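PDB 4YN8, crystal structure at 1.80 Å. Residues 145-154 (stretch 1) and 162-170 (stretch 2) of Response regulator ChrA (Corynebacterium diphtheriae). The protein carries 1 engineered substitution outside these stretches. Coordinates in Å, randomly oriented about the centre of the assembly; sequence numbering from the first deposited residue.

Stretch 1, residues 145-154: AREIEILQNL
Stretch 2 162-170: QLAAKLFIS

No clear direct hydrogen bond spans these two stretches; a water links them, accepting from Arg-146 NH2 (2.9 Å) and donating to Leu-167 O (3.1 Å), serving a carbonyl near the end of its helix. Residues 145-154 are helical throughout, and 162-167 finish a second helix; their axes approach to 10.8 Å, with N-to-C directions 124° apart. Register is set where Asn-153 CA lies 7.0 Å from Leu-163 CA.

Leu-167 (m, t) is the knob, seated among Arg-146, Glu-149, Ile-150 and Asn-153, one helical face. Its CD1 meets Ile-150 CG1 (m, t) at 3.8 Å, and its CD2 lies 3.4 Å from Glu-149 OE2. Leu-163 (m, t), one turn earlier, places CD2 3.3 Å from Asn-153 CB and CD1 3.9 Å from Leu-154 CD2 (m, t), extending the apolar seam.

Arg-146 (t, p, p, chi4 179°) forms a salt bridge with Glu-149 (t, t, chi3 32°), NH1 to OE1 3.0 Å, its hydrogen bond weak. Phe-168 breaks the helix with positive phi (58/45); Ile-169 follows extended (-132/160), chi1 p and chi2 t, laying CG2 over one guanidinium face, 3.8 Å from Arg-146 NH2. The CA-to-CB bond of Lys-166 points toward the first stretch; its all-t chain brings NZ near the Asn-153 side chain (chi1 m, chi2 modelled at 92°).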

# COMPACT_ATOMS: atom_id res chain seq x y z
N ALA A 145 -20.28 -15.21 18.45
CA ALA A 145 -21.06 -16.29 19.01
C ALA A 145 -21.85 -16.97 17.90
O ALA A 145 -21.97 -18.18 17.89
CB ALA A 145 -22.00 -15.77 20.09
N ARG A 146 -22.38 -16.18 16.97
CA ARG A 146 -23.17 -16.71 15.85
C ARG A 146 -22.32 -17.57 14.96
O ARG A 146 -22.73 -18.64 14.52
CB ARG A 146 -23.78 -15.60 15.02
CG ARG A 146 -24.50 -16.07 13.77
CD ARG A 146 -25.74 -16.90 14.18
NE ARG A 146 -26.84 -15.98 14.49
CZ ARG A 146 -28.07 -16.34 14.86
NH1 ARG A 146 -28.36 -17.61 15.15
NH2 ARG A 146 -29.03 -15.41 15.00
N GLU A 147 -21.10 -17.12 14.69
CA GLU A 147 -20.21 -17.88 13.85
C GLU A 147 -19.80 -19.22 14.52
O GLU A 147 -19.74 -20.26 13.83
CB GLU A 147 -18.98 -17.04 13.49
CG GLU A 147 -19.26 -15.96 12.41
CD GLU A 147 -18.15 -14.89 12.29
OE1 GLU A 147 -17.37 -14.62 13.27
OE2 GLU A 147 -18.11 -14.22 11.22
N ILE A 148 -19.56 -19.20 15.82
CA ILE A 148 -19.24 -20.43 16.57
C ILE A 148 -20.41 -21.40 16.53
O ILE A 148 -20.24 -22.60 16.29
CB ILE A 148 -18.89 -20.11 18.04
CG1 ILE A 148 -17.60 -19.27 18.15
CG2 ILE A 148 -18.85 -21.39 18.88
CD1 ILE A 148 -16.40 -19.89 17.46
N GLU A 149 -21.62 -20.86 16.69
CA GLU A 149 -22.83 -21.66 16.61
C GLU A 149 -22.98 -22.29 15.29
O GLU A 149 -23.31 -23.48 15.18
CB GLU A 149 -24.06 -20.76 16.85
CG GLU A 149 -25.37 -21.49 16.95
CD GLU A 149 -26.54 -20.52 17.21
OE1 GLU A 149 -26.49 -19.35 16.73
OE2 GLU A 149 -27.52 -20.94 17.85
N ILE A 150 -22.72 -21.54 14.22
CA ILE A 150 -22.79 -22.14 12.91
C ILE A 150 -21.77 -23.27 12.76
O ILE A 150 -22.10 -24.33 12.19
CB ILE A 150 -22.60 -21.07 11.81
CG1 ILE A 150 -23.91 -20.25 11.69
CG2 ILE A 150 -22.29 -21.66 10.47
CD1 ILE A 150 -23.74 -19.02 10.86
N LEU A 151 -20.53 -23.02 13.17
CA LEU A 151 -19.50 -24.11 13.08
C LEU A 151 -19.89 -25.36 13.85
O LEU A 151 -19.72 -26.50 13.34
CB LEU A 151 -18.15 -23.58 13.53
CG LEU A 151 -17.48 -22.66 12.53
CD1 LEU A 151 -16.43 -21.85 13.29
CD2 LEU A 151 -16.86 -23.44 11.38
N GLN A 152 -20.43 -25.19 15.05
CA GLN A 152 -20.84 -26.33 15.91
C GLN A 152 -21.92 -27.13 15.20
O GLN A 152 -21.96 -28.38 15.26
CB GLN A 152 -21.32 -25.85 17.25
CG GLN A 152 -20.16 -25.35 18.09
CD GLN A 152 -20.56 -24.70 19.36
OE1 GLN A 152 -21.63 -24.07 19.46
NE2 GLN A 152 -19.77 -24.92 20.38
N ASN A 153 -22.82 -26.43 14.50
CA ASN A 153 -23.83 -27.17 13.71
C ASN A 153 -23.32 -27.74 12.40
O ASN A 153 -23.78 -28.84 11.98
CB ASN A 153 -25.08 -26.28 13.51
CG ASN A 153 -25.86 -26.09 14.80
OD1 ASN A 153 -25.68 -25.14 15.57
ND2 ASN A 153 -26.69 -27.03 15.07
N LEU A 154 -22.37 -27.08 11.75
CA LEU A 154 -21.72 -27.64 10.58
C LEU A 154 -21.03 -28.97 10.95
O LEU A 154 -20.99 -29.90 10.14
CB LEU A 154 -20.63 -26.74 9.99
CG LEU A 154 -20.87 -25.64 8.98
CD1 LEU A 154 -19.52 -25.04 8.60
CD2 LEU A 154 -21.63 -26.16 7.75
N GLN A 162 -30.64 -26.86 6.51
CA GLN A 162 -30.88 -27.31 7.85
C GLN A 162 -30.44 -26.30 8.90
O GLN A 162 -31.06 -26.17 9.96
CB GLN A 162 -30.15 -28.65 8.07
CG GLN A 162 -30.89 -29.82 7.40
CD GLN A 162 -30.07 -31.08 7.42
OE1 GLN A 162 -28.88 -31.07 7.16
NE2 GLN A 162 -30.73 -32.18 7.65
N LEU A 163 -29.34 -25.62 8.61
CA LEU A 163 -28.81 -24.58 9.47
C LEU A 163 -29.80 -23.46 9.55
O LEU A 163 -30.05 -22.97 10.61
CB LEU A 163 -27.48 -24.01 8.94
CG LEU A 163 -26.24 -24.89 9.08
CD1 LEU A 163 -25.02 -24.34 8.36
CD2 LEU A 163 -25.94 -25.06 10.55
N ALA A 164 -30.34 -23.06 8.41
CA ALA A 164 -31.32 -21.97 8.37
C ALA A 164 -32.52 -22.31 9.21
O ALA A 164 -33.00 -21.49 10.00
CB ALA A 164 -31.72 -21.70 6.93
N ALA A 165 -33.01 -23.54 9.08
CA ALA A 165 -34.21 -23.96 9.79
C ALA A 165 -33.96 -24.01 11.30
O ALA A 165 -34.78 -23.54 12.11
CB ALA A 165 -34.65 -25.30 9.25
N LYS A 166 -32.80 -24.52 11.69
CA LYS A 166 -32.49 -24.67 13.10
C LYS A 166 -32.21 -23.36 13.80
O LYS A 166 -32.61 -23.15 14.97
CB LYS A 166 -31.31 -25.64 13.22
CG LYS A 166 -31.03 -25.99 14.66
CD LYS A 166 -29.95 -27.04 14.80
CE LYS A 166 -29.57 -27.19 16.27
NZ LYS A 166 -28.73 -28.41 16.36
N LEU A 167 -31.53 -22.45 13.11
CA LEU A 167 -31.10 -21.19 13.71
C LEU A 167 -32.10 -20.04 13.47
O LEU A 167 -31.93 -18.92 13.98
CB LEU A 167 -29.72 -20.78 13.15
CG LEU A 167 -28.66 -21.85 13.46
CD1 LEU A 167 -27.28 -21.41 12.99
CD2 LEU A 167 -28.61 -22.21 14.92
N PHE A 168 -33.10 -20.31 12.64
CA PHE A 168 -34.12 -19.30 12.24
C PHE A 168 -33.53 -18.10 11.58
O PHE A 168 -33.91 -16.96 11.87
CB PHE A 168 -34.99 -18.86 13.42
CG PHE A 168 -35.71 -19.98 14.08
CD1 PHE A 168 -36.98 -20.33 13.70
CD2 PHE A 168 -35.13 -20.64 15.17
CE1 PHE A 168 -37.66 -21.37 14.33
CE2 PHE A 168 -35.79 -21.68 15.81
CZ PHE A 168 -37.06 -22.04 15.38
N ILE A 169 -32.61 -18.34 10.64
CA ILE A 169 -32.07 -17.27 9.81
C ILE A 169 -32.14 -17.80 8.38
O ILE A 169 -32.21 -19.01 8.15
CB ILE A 169 -30.63 -16.85 10.21
CG1 ILE A 169 -29.69 -18.08 10.21
CG2 ILE A 169 -30.60 -16.23 11.59
CD1 ILE A 169 -28.23 -17.76 10.52
N SER A 170 -32.11 -16.90 7.40
CA SER A 170 -32.30 -17.30 6.02
C SER A 170 -31.08 -18.06 5.53
O SER A 170 -29.95 -17.82 6.01
CB SER A 170 -32.51 -16.07 5.15
OG SER A 170 -31.31 -15.31 4.98
O HOH W 1 -31.49 -16.63 16.00